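Local coordinates for protein periplasmic beta-glucosidase (PDB 6R5T) that probably hydrolyses terminal, non-reducing beta-D-glucosyl residues of beta-glucosides in the periplasm, releasing beta-D-glucose, at residues A17-Q22 against R312-V317; K298-A301 against D306-D309; G371-K376 against L614-F619. The protein carries 1 engineered substitution. One frame throughout, in Å; residues are numbered along the deposited sequence.

Interaction 1. Residues A17-Q22 against R312-V317; sequences AEKIGQ and RACRDV
Cys314 lays its thiol against Lys19 where two helices of the TIM-barrel-type N-terminal domain meet. Helix 16-22 leads into the first barrel strand, 24-26, and helix 307-323 follows the last, 286-287; these strands are neighbours in the sheet, and the two helices that belong to them pack on each other. The segment axes approach to 8.7 Å with a crossing angle of 60°. With SG anti to the backbone N (chi1 -177°), Cys314 extends toward helix 16-22, where SG lies 3.8 Å from Lys19 CA and 3.9 Å from Lys19 CG. Beyond CG the lysine runs fully extended away from the cysteine, and its NZ makes a salt bridge with Asp311. Met11 of helix 2-12 touches both Lys19 and Cys314, adding a third helix to this end of the interface. One turn further along each helix, Gln22 and Val317 meet at a slant. The glutamine chain folds about CB-CG (chi2 -61°) instead of continuing outward, and its OE1 comes 3.6 Å from Val317 CG1. That oxygen is not left to the methyl alone, since Lys321 NZ hydrogen-bonds to it. Both branches of Val317 also press on the backbone carbonyl of Gln22: CG1 is 3.5 Å and CG2 3.6 Å from Gln22 O.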
ATOM      1  N   ALA A  17      24.739 -29.245  26.307  1.00 15.90           N
ATOM      2  CA  ALA A  17      23.420 -29.871  26.138  1.00 18.10           C
ATOM      3  C   ALA A  17      22.400 -29.181  27.045  1.00 16.82           C
ATOM      4  O   ALA A  17      21.209 -28.930  26.631  1.00 17.34           O
ATOM      5  CB  ALA A  17      23.550 -31.347  26.405  1.00 19.76           C
ATOM      6  N   GLU A  18      22.790 -28.950  28.304  1.00 16.33           N
ATOM      7  CA  GLU A  18      21.900 -28.322  29.299  1.00 15.83           C
ATOM      8  C   GLU A  18      21.624 -26.860  28.906  1.00 15.35           C
ATOM      9  O   GLU A  18      20.468 -26.408  29.047  1.00 15.79           O
ATOM     10  CB  GLU A  18      22.512 -28.435  30.702  1.00 16.86           C
ATOM     11  CG  GLU A  18      22.382 -29.855  31.250  1.00 18.00           C
ATOM     12  CD  GLU A  18      23.283 -30.200  32.437  1.00 19.76           C
ATOM     13  OE1 GLU A  18      22.857 -31.099  33.179  1.00 25.10           O
ATOM     14  OE2 GLU A  18      24.342 -29.542  32.653  1.00 20.79           O
ATOM     15  N   LYS A  19      22.638 -26.130  28.490  1.00 14.82           N
ATOM     16  CA  LYS A  19      22.446 -24.724  28.042  1.00 14.59           C
ATOM     17  C   LYS A  19      21.502 -24.691  26.835  1.00 16.33           C
ATOM     18  O   LYS A  19      20.545 -23.834  26.797  1.00 15.77           O
ATOM     19  CB  LYS A  19      23.782 -24.117  27.668  1.00 14.69           C
ATOM     20  CG  LYS A  19      24.671 -23.821  28.857  1.00 15.78           C
ATOM     21  CD  LYS A  19      26.010 -23.236  28.455  1.00 17.63           C
ATOM     22  CE  LYS A  19      26.880 -22.974  29.654  1.00 18.93           C
ATOM     23  NZ  LYS A  19      28.213 -22.486  29.251  1.00 21.36           N
ATOM     24  N   ILE A  20      21.744 -25.553  25.859  1.00 14.86           N
ATOM     25  CA  ILE A  20      20.885 -25.564  24.647  1.00 15.81           C
ATOM     26  C   ILE A  20      19.470 -25.998  25.018  1.00 16.42           C
ATOM     27  O   ILE A  20      18.500 -25.428  24.428  1.00 16.90           O
ATOM     28  CB  ILE A  20      21.515 -26.448  23.575  1.00 17.39           C
ATOM     29  CG1 ILE A  20      22.822 -25.807  23.105  1.00 17.03           C
ATOM     30  CG2 ILE A  20      20.504 -26.697  22.448  1.00 18.62           C
ATOM     31  CD1 ILE A  20      23.702 -26.728  22.283  1.00 18.33           C
ATOM     32  N   GLY A  21      19.296 -26.906  25.985  1.00 15.99           N
ATOM     33  CA  GLY A  21      17.941 -27.295  26.423  1.00 17.33           C
ATOM     34  C   GLY A  21      17.127 -26.100  26.907  1.00 15.36           C
ATOM     35  O   GLY A  21      15.917 -26.061  26.729  1.00 16.30           O
ATOM     36  N   GLN A  22      17.768 -25.151  27.554  1.00 14.43           N
ATOM     37  CA  GLN A  22      17.103 -23.940  28.090  1.00 15.28           C
ATOM     38  C   GLN A  22      16.472 -23.119  26.964  1.00 15.18           C
ATOM     39  O   GLN A  22      15.500 -22.386  27.266  1.00 16.33           O
ATOM     40  CB  GLN A  22      18.060 -23.077  28.878  1.00 14.74           C
ATOM     41  CG  GLN A  22      18.401 -23.755  30.227  1.00 14.75           C
ATOM     42  CD  GLN A  22      17.163 -23.945  31.056  1.00 15.29           C
ATOM     43  OE1 GLN A  22      16.512 -22.957  31.418  1.00 15.72           O
ATOM     44  NE2 GLN A  22      16.796 -25.196  31.322  1.00 14.84           N
ATOM     45  N   ARG A 312      24.992 -16.453  25.638  1.00 17.14           N
ATOM     46  CA  ARG A 312      24.160 -15.219  25.683  1.00 20.32           C
ATOM     47  C   ARG A 312      22.711 -15.663  25.808  1.00 17.31           C
ATOM     48  O   ARG A 312      22.001 -15.150  26.682  1.00 18.77           O
ATOM     49  CB  ARG A 312      24.348 -14.426  24.391  1.00 21.79           C
ATOM     50  CG  ARG A 312      23.493 -13.170  24.306  1.00 27.46           C
ATOM     51  CD  ARG A 312      23.280 -12.804  22.837  1.00 29.75           C
ATOM     52  NE  ARG A 312      22.138 -13.597  22.324  1.00 32.22           N
ATOM     53  CZ  ARG A 312      22.134 -14.294  21.191  1.00 32.45           C
ATOM     54  NH1 ARG A 312      23.225 -14.319  20.419  1.00 32.92           N
ATOM     55  NH2 ARG A 312      21.034 -14.948  20.837  1.00 23.14           N
ATOM     56  N   ALA A 313      22.327 -16.615  24.969  1.00 16.26           N
ATOM     57  CA  ALA A 313      20.942 -17.093  24.822  1.00 14.85           C
ATOM     58  C   ALA A 313      20.511 -17.743  26.128  1.00 15.95           C
ATOM     59  O   ALA A 313      19.451 -17.439  26.695  1.00 14.71           O
ATOM     60  CB  ALA A 313      20.834 -17.995  23.639  1.00 15.12           C
ATOM     61  N   CYS A 314      21.365 -18.633  26.668  1.00 14.77           N
ATOM     62  CA  CYS A 314      21.067 -19.332  27.926  1.00 14.76           C
ATOM     63  C   CYS A 314      20.982 -18.355  29.104  1.00 14.88           C
ATOM     64  O   CYS A 314      20.040 -18.439  29.890  1.00 14.66           O
ATOM     65  CB  CYS A 314      22.157 -20.370  28.153  1.00 16.19           C
ATOM     66  SG  CYS A 314      21.832 -21.336  29.646  1.00 19.34           S
ATOM     67  N   ARG A 315      21.916 -17.409  29.214  1.00 14.85           N
ATOM     68  CA  ARG A 315      21.893 -16.427  30.293  1.00 16.25           C
ATOM     69  C   ARG A 315      20.562 -15.671  30.281  1.00 14.84           C
ATOM     70  O   ARG A 315      19.988 -15.473  31.328  1.00 14.59           O
ATOM     71  CB  ARG A 315      23.055 -15.440  30.199  1.00 18.29           C
ATOM     72  CG  ARG A 315      23.023 -14.309  31.214  1.00 22.93           C
ATOM     73  CD  ARG A 315      22.303 -13.052  30.665  1.00 26.93           C
ATOM     74  NE  ARG A 315      21.892 -12.130  31.719  1.00 30.59           N
ATOM     75  CZ  ARG A 315      20.886 -11.257  31.645  1.00 31.12           C
ATOM     76  NH1 ARG A 315      20.119 -11.159  30.562  1.00 32.54           N
ATOM     77  NH2 ARG A 315      20.614 -10.501  32.695  1.00 32.94           N
ATOM     78  N   ASP A 316      20.066 -15.332  29.095  1.00 15.00           N
ATOM     79  CA  ASP A 316      18.808 -14.573  29.014  1.00 16.04           C
ATOM     80  C   ASP A 316      17.648 -15.430  29.513  1.00 14.54           C
ATOM     81  O   ASP A 316      16.750 -14.887  30.195  1.00 15.82           O
ATOM     82  CB  ASP A 316      18.606 -14.039  27.594  1.00 15.00           C
ATOM     83  CG  ASP A 316      19.559 -12.948  27.157  1.00 17.99           C
ATOM     84  OD1 ASP A 316      20.286 -12.428  28.025  1.00 19.95           O
ATOM     85  OD2 ASP A 316      19.587 -12.656  25.921  1.00 19.53           O
ATOM     86  N   VAL A 317      17.623 -16.732  29.196  1.00 13.75           N
ATOM     87  CA  VAL A 317      16.531 -17.588  29.694  1.00 13.39           C
ATOM     88  C   VAL A 317      16.612 -17.665  31.230  1.00 15.09           C
ATOM     89  O   VAL A 317      15.581 -17.533  31.906  1.00 14.70           O
ATOM     90  CB  VAL A 317      16.590 -18.973  29.041  1.00 14.53           C
ATOM     91  CG1 VAL A 317      15.584 -19.907  29.695  1.00 14.99           C
ATOM     92  CG2 VAL A 317      16.323 -18.848  27.534  1.00 15.52           C
TER

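Interaction 2. Residues K298-A301 against D306-D309; sequences KLLA and DQAD
Leu300 is the one side chain of 298-301 that reaches 306-309, and both its methyls are put to use. CD1 points at the backbone just where helix 307-323 starts, 3.5 Å from Gln307 N and 3.7 Å from Asp306 C, so it rests on the peptide link rather than on a side chain. CD2 goes to the amide of Gln307 and stops 3.4 Å from OE1. The leucine has CG opposite its own backbone N (chi1 180°), which carries the isobutyl fork away from helix 291-301 and across to its neighbour. Gln307 comes to meet it through a kinked chain (chi2 69°) that brings the amide closer to Leu300 than its first bond would suggest. The other end of this amide is anchored: NE2 donates hydrogen bonds to Asn16 OD1 and Asp311 OD1, which should fix which way OE1 faces. Ile305 and Asn16 also touch Leu300, completing the tight side.

The opposite character appears at Asp306. Its CB is directed away from Leu300, it is exposed, and its carboxylate makes no capping bond although the residue holds the N-cap position. At the start of the helix the bonding comes instead from Asp309, three residues on: Asp306 N donates to Asp309 OD2 at 2.9 Å and nearly straight, 170°, arriving on the anti side and tilted out of the carboxylate plane. Asp309 N returns a bond to the backbone Asp306 O, also at 2.9 Å. The whole forms a helix-loop-helix connection, with helix 291-301, a loop and helix 307-323 in succession, on the surface of the TIM-barrel-type domain.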
ATOM      1  N   LYS A 298      26.217 -29.185  16.402  1.00 17.48           N
ATOM      2  CA  LYS A 298      26.965 -29.361  15.124  1.00 19.03           C
ATOM      3  C   LYS A 298      27.571 -28.034  14.710  1.00 18.96           C
ATOM      4  O   LYS A 298      28.750 -27.988  14.280  1.00 20.30           O
ATOM      5  CB  LYS A 298      26.082 -29.999  14.057  1.00 21.16           C
ATOM      6  CG  LYS A 298      25.967 -31.515  14.214  1.00 24.98           C
ATOM      7  CD  LYS A 298      25.058 -32.147  13.181  1.00 28.13           C
ATOM      8  CE  LYS A 298      24.883 -33.644  13.344  1.00 33.63           C
ATOM      9  NZ  LYS A 298      23.951 -34.170  12.325  1.00 38.80           N
ATOM     10  N   LEU A 299      26.777 -26.954  14.768  1.00 17.61           N
ATOM     11  CA  LEU A 299      27.303 -25.640  14.374  1.00 17.46           C
ATOM     12  C   LEU A 299      28.511 -25.255  15.209  1.00 19.03           C
ATOM     13  O   LEU A 299      29.501 -24.686  14.679  1.00 21.04           O
ATOM     14  CB  LEU A 299      26.192 -24.603  14.501  1.00 16.46           C
ATOM     15  CG  LEU A 299      25.110 -24.682  13.429  1.00 19.85           C
ATOM     16  CD1 LEU A 299      23.905 -23.850  13.826  1.00 19.24           C
ATOM     17  CD2 LEU A 299      25.650 -24.214  12.089  1.00 20.07           C
ATOM     18  N   LEU A 300      28.414 -25.474  16.498  1.00 19.10           N
ATOM     19  CA  LEU A 300      29.498 -25.038  17.401  1.00 19.11           C
ATOM     20  C   LEU A 300      30.771 -25.856  17.097  1.00 21.91           C
ATOM     21  O   LEU A 300      31.862 -25.245  16.959  1.00 21.97           O
ATOM     22  CB  LEU A 300      29.069 -25.237  18.845  1.00 20.48           C
ATOM     23  CG  LEU A 300      30.144 -24.807  19.859  1.00 21.26           C
ATOM     24  CD1 LEU A 300      30.515 -23.325  19.771  1.00 24.91           C
ATOM     25  CD2 LEU A 300      29.703 -25.115  21.273  1.00 22.99           C
ATOM     26  N   ALA A 301      30.611 -27.164  16.932  1.00 21.02           N
ATOM     27  CA  ALA A 301      31.744 -28.101  16.680  1.00 24.50           C
ATOM     28  C   ALA A 301      32.453 -27.738  15.369  1.00 27.10           C
ATOM     29  O   ALA A 301      33.689 -27.881  15.291  1.00 26.17           O
ATOM     30  CB  ALA A 301      31.211 -29.511  16.682  1.00 23.28           C
ATOM     31  N   ASP A 306      29.830 -19.292  17.830  1.00 20.91           N
ATOM     32  CA  ASP A 306      30.727 -19.128  18.994  1.00 23.34           C
ATOM     33  C   ASP A 306      30.033 -19.658  20.250  1.00 21.63           C
ATOM     34  O   ASP A 306      28.763 -19.571  20.383  1.00 19.99           O
ATOM     35  CB  ASP A 306      31.110 -17.662  19.191  1.00 27.71           C
ATOM     36  CG  ASP A 306      31.773 -17.087  17.953  1.00 37.11           C
ATOM     37  OD1 ASP A 306      32.633 -17.771  17.400  1.00 42.07           O
ATOM     38  OD2 ASP A 306      31.368 -16.005  17.509  1.00 46.75           O
ATOM     39  N   GLN A 307      30.821 -20.133  21.208  1.00 19.36           N
ATOM     40  CA  GLN A 307      30.280 -20.496  22.535  1.00 19.60           C
ATOM     41  C   GLN A 307      29.503 -19.308  23.130  1.00 19.51           C
ATOM     42  O   GLN A 307      28.440 -19.528  23.764  1.00 19.91           O
ATOM     43  CB  GLN A 307      31.407 -20.959  23.458  1.00 20.89           C
ATOM     44  CG  GLN A 307      30.954 -21.322  24.859  1.00 20.03           C
ATOM     45  CD  GLN A 307      30.127 -22.586  24.846  1.00 21.37           C
ATOM     46  OE1 GLN A 307      30.538 -23.583  24.239  1.00 21.23           O
ATOM     47  NE2 GLN A 307      28.952 -22.563  25.475  1.00 19.21           N
ATOM     48  N   ALA A 308      29.997 -18.084  22.968  1.00 21.47           N
ATOM     49  CA  ALA A 308      29.342 -16.852  23.464  1.00 23.25           C
ATOM     50  C   ALA A 308      27.896 -16.725  22.916  1.00 19.19           C
ATOM     51  O   ALA A 308      27.050 -16.172  23.643  1.00 20.41           O
ATOM     52  CB  ALA A 308      30.160 -15.649  23.094  1.00 25.40           C
ATOM     53  N   ASP A 309      27.589 -17.243  21.738  1.00 21.12           N
ATOM     54  CA  ASP A 309      26.204 -17.198  21.162  1.00 20.71           C
ATOM     55  C   ASP A 309      25.278 -18.069  22.034  1.00 20.54           C
ATOM     56  O   ASP A 309      24.174 -17.628  22.467  1.00 18.42           O
ATOM     57  CB  ASP A 309      26.196 -17.682  19.712  1.00 22.80           C
ATOM     58  CG  ASP A 309      26.953 -16.784  18.753  1.00 25.62           C
ATOM     59  OD1 ASP A 309      26.775 -15.554  18.895  1.00 26.49           O
ATOM     60  OD2 ASP A 309      27.713 -17.322  17.872  1.00 24.68           O
TER

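Interaction 3. Residues G371-K376 against L614-F619; sequences GLLPLK and LSYTEF
Tyr616 OH donates a hydrogen bond to Val552 O, and Leu373 packs against the same oxygen with CB at 3.5 Å and, less closely, with CD1 at 3.9 Å. The phenol ring itself is laid against the Leu373-Pro374 peptide. Pro374 CD sits over the centre of one face, 3.8 Å from the ring centroid and only 9° off the normal, a CH-pi contact of well-centred geometry. Further along the same pyrrolidine, CB reaches the rim of the ring, 3.8 Å from Tyr616 CE2, and on the other flank Leu373 CB meets Tyr616 CE1 at 3.5 Å. The peptide bond before Pro374 is cis, which places CD on the same side as Leu373 O and lets the carbonyl carbon of Leu373 and the proline ring share one face of the tyrosine.

The place is a junction of the family 3 architecture. Segment 371-376 belongs to the loop that leaves edge strand 364-368 of the mixed sheet in the C-terminal alpha/beta domain, and 614-619 runs into strand 619-626, where the beta-rich C-terminal part of the chain begins. Leu365 and Asn368 of that edge strand also touch Tyr616, and Arg649 touches Pro374.

Just before the tyrosine in sequence, Ser615 shapes the chain as an ST turn: Thr617 N donates to Ser615 OG at 3.0 Å and 169°. With OG anti to N (chi1 177°), the hydroxyl also finds Asn558 OD1, to which it donates. The same Asn558 oxygen accepts a hydrogen bond from Tyr616 N.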
ATOM      1  N   GLY A 371     -31.916  11.736  18.415  1.00 27.41           N
ATOM      2  CA  GLY A 371     -31.979  11.216  19.794  1.00 26.06           C
ATOM      3  C   GLY A 371     -32.689   9.880  19.903  1.00 23.22           C
ATOM      4  O   GLY A 371     -33.265   9.612  20.962  1.00 22.54           O
ATOM      5  N   LEU A 372     -32.611   9.010  18.899  1.00 21.32           N
ATOM      6  CA  LEU A 372     -33.193   7.648  19.006  1.00 19.48           C
ATOM      7  C   LEU A 372     -32.592   6.908  20.207  1.00 19.27           C
ATOM      8  O   LEU A 372     -33.360   6.318  21.014  1.00 19.00           O
ATOM      9  CB  LEU A 372     -32.949   6.880  17.720  1.00 18.98           C
ATOM     10  CG  LEU A 372     -33.450   5.441  17.701  1.00 19.48           C
ATOM     11  CD1 LEU A 372     -34.942   5.370  18.052  1.00 22.84           C
ATOM     12  CD2 LEU A 372     -33.127   4.813  16.375  1.00 20.27           C
ATOM     13  N   LEU A 373     -31.267   6.947  20.362  1.00 16.07           N
ATOM     14  CA  LEU A 373     -30.620   6.402  21.553  1.00 16.10           C
ATOM     15  C   LEU A 373     -30.485   7.527  22.550  1.00 14.81           C
ATOM     16  O   LEU A 373     -30.221   8.680  22.188  1.00 16.77           O
ATOM     17  CB  LEU A 373     -29.249   5.793  21.214  1.00 15.17           C
ATOM     18  CG  LEU A 373     -29.275   4.623  20.242  1.00 16.39           C
ATOM     19  CD1 LEU A 373     -27.853   4.136  20.020  1.00 16.77           C
ATOM     20  CD2 LEU A 373     -30.173   3.501  20.749  1.00 16.60           C
ATOM     21  N   PRO A 374     -30.578   7.252  23.855  1.00 15.24           N
ATOM     22  CA  PRO A 374     -30.834   5.921  24.393  1.00 16.62           C
ATOM     23  C   PRO A 374     -32.310   5.490  24.295  1.00 17.70           C
ATOM     24  O   PRO A 374     -33.193   6.332  24.337  1.00 18.08           O
ATOM     25  CB  PRO A 374     -30.435   6.057  25.849  1.00 18.18           C
ATOM     26  CG  PRO A 374     -30.670   7.522  26.179  1.00 19.13           C
ATOM     27  CD  PRO A 374     -30.353   8.263  24.898  1.00 17.56           C
ATOM     28  N   LEU A 375     -32.514   4.202  24.181  1.00 17.51           N
ATOM     29  CA  LEU A 375     -33.851   3.548  24.160  1.00 20.85           C
ATOM     30  C   LEU A 375     -34.466   3.547  25.561  1.00 19.83           C
ATOM     31  O   LEU A 375     -33.778   3.477  26.551  1.00 20.87           O
ATOM     32  CB  LEU A 375     -33.711   2.106  23.688  1.00 20.36           C
ATOM     33  CG  LEU A 375     -33.094   1.887  22.300  1.00 20.86           C
ATOM     34  CD1 LEU A 375     -33.004   0.415  22.010  1.00 23.55           C
ATOM     35  CD2 LEU A 375     -33.840   2.619  21.237  1.00 21.67           C
ATOM     36  N   LYS A 376     -35.788   3.515  25.604  1.00 26.35           N
ATOM     37  CA  LYS A 376     -36.544   3.248  26.842  1.00 27.64           C
ATOM     38  C   LYS A 376     -36.729   1.743  26.958  1.00 24.72           C
ATOM     39  O   LYS A 376     -36.863   1.089  25.905  1.00 23.94           O
ATOM     40  CB  LYS A 376     -37.922   3.904  26.786  1.00 34.47           C
ATOM     41  CG  LYS A 376     -37.900   5.411  26.673  1.00 40.83           C
ATOM     42  CD  LYS A 376     -39.253   5.978  26.964  1.00 48.40           C
ATOM     43  CE  LYS A 376     -39.613   7.149  26.087  1.00 52.61           C
ATOM     44  NZ  LYS A 376     -40.557   8.039  26.800  1.00 58.29           N
ATOM     45  N   LEU A 614     -19.316   9.954  19.162  1.00 12.97           N
ATOM     46  CA  LEU A 614     -20.399  10.848  19.623  1.00 13.81           C
ATOM     47  C   LEU A 614     -20.773  10.488  21.066  1.00 12.91           C
ATOM     48  O   LEU A 614     -20.234   9.581  21.692  1.00 12.60           O
ATOM     49  CB  LEU A 614     -21.611  10.682  18.704  1.00 12.33           C
ATOM     50  CG  LEU A 614     -21.367  10.952  17.215  1.00 14.11           C
ATOM     51  CD1 LEU A 614     -22.652  10.716  16.458  1.00 15.67           C
ATOM     52  CD2 LEU A 614     -20.863  12.359  17.005  1.00 18.05           C
ATOM     53  N   SER A 615     -21.734  11.247  21.572  1.00 13.37           N
ATOM     54  CA  SER A 615     -22.234  11.169  22.958  1.00 13.90           C
ATOM     55  C   SER A 615     -23.738  11.392  22.934  1.00 15.16           C
ATOM     56  O   SER A 615     -24.216  12.030  22.013  1.00 15.01           O
ATOM     57  CB  SER A 615     -21.538  12.219  23.816  1.00 15.51           C
ATOM     58  OG  SER A 615     -21.989  12.274  25.170  1.00 15.23           O
ATOM     59  N   TYR A 616     -24.391  11.035  24.033  1.00 13.66           N
ATOM     60  CA  TYR A 616     -25.790  11.424  24.269  1.00 14.54           C
ATOM     61  C   TYR A 616     -25.875  12.852  24.810  1.00 15.78           C
ATOM     62  O   TYR A 616     -27.005  13.384  24.990  1.00 18.61           O
ATOM     63  CB  TYR A 616     -26.444  10.457  25.246  1.00 14.48           C
ATOM     64  CG  TYR A 616     -26.542   9.019  24.796  1.00 13.78           C
ATOM     65  CD1 TYR A 616     -26.564   8.647  23.460  1.00 14.46           C
ATOM     66  CD2 TYR A 616     -26.671   8.018  25.725  1.00 15.39           C
ATOM     67  CE1 TYR A 616     -26.695   7.324  23.072  1.00 14.70           C
ATOM     68  CE2 TYR A 616     -26.767   6.691  25.363  1.00 14.04           C
ATOM     69  CZ  TYR A 616     -26.817   6.330  24.024  1.00 15.01           C
ATOM     70  OH  TYR A 616     -26.906   5.022  23.661  1.00 15.55           O
ATOM     71  N   THR A 617     -24.758  13.477  25.135  1.00 12.99           N
ATOM     72  CA  THR A 617     -24.733  14.916  25.485  1.00 14.20           C
ATOM     73  C   THR A 617     -23.888  15.674  24.479  1.00 14.84           C
ATOM     74  O   THR A 617     -23.367  15.091  23.531  1.00 16.58           O
ATOM     75  CB  THR A 617     -24.269  15.063  26.934  1.00 14.85           C
ATOM     76  OG1 THR A 617     -24.678  16.345  27.377  1.00 15.16           O
ATOM     77  CG2 THR A 617     -22.769  14.906  27.100  1.00 14.79           C
ATOM     78  N   GLU A 618     -23.791  16.963  24.675  1.00 16.39           N
ATOM     79  CA  GLU A 618     -22.968  17.841  23.805  0.50 18.38           C
ATOM     80  C   GLU A 618     -21.884  18.471  24.668  1.00 18.05           C
ATOM     81  O   GLU A 618     -22.097  18.701  25.876  1.00 16.06           O
ATOM     82  CB  GLU A 618     -23.796  18.932  23.117  0.50 21.58           C
ATOM     83  CG  GLU A 618     -24.509  18.438  21.866  0.50 23.77           C
ATOM     84  CD  GLU A 618     -23.666  17.988  20.673  0.50 24.65           C
ATOM     85  OE1 GLU A 618     -22.428  18.208  20.643  0.50 24.27           O
ATOM     86  OE2 GLU A 618     -24.253  17.374  19.778  0.50 28.85           O
ATOM     87  N   PHE A 619     -20.749  18.707  24.057  1.00 15.81           N
ATOM     88  CA  PHE A 619     -19.603  19.322  24.735  1.00 16.54           C
ATOM     89  C   PHE A 619     -19.181  20.583  23.989  1.00 18.27           C
ATOM     90  O   PHE A 619     -19.409  20.736  22.748  1.00 19.83           O
ATOM     91  CB  PHE A 619     -18.447  18.328  24.845  1.00 17.27           C
ATOM     92  CG  PHE A 619     -18.755  17.101  25.671  1.00 14.94           C
ATOM     93  CD1 PHE A 619     -18.565  17.098  27.049  1.00 16.97           C
ATOM     94  CD2 PHE A 619     -19.219  15.942  25.064  1.00 16.25           C
ATOM     95  CE1 PHE A 619     -18.838  15.953  27.796  1.00 15.73           C
ATOM     96  CE2 PHE A 619     -19.475  14.808  25.805  1.00 16.33           C
ATOM     97  CZ  PHE A 619     -19.318  14.831  27.188  1.00 16.72           C
TER

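Overall arrangement
Interactions 1 and 2 share helix 307-323 in the N-terminal barrel domain; their centres lie 12 Å apart and they touch where Lys19 NZ packs 3.8 Å from Gln307 NE2. Interaction 1 is buried, joining elements distant in sequence through a thiol on a lysine stem and valine methyls on carbonyl and amide oxygens, whereas interaction 2 lies at the surface between consecutive helices, with one leucine set against a backbone and an amide. Interaction 3 stands apart, about 58 Å from interaction 1 and 66 Å from interaction 2 between centres, on the opposite side of the chain's centre. Partly buried, it joins two loops instead of helices and relies on an aromatic face.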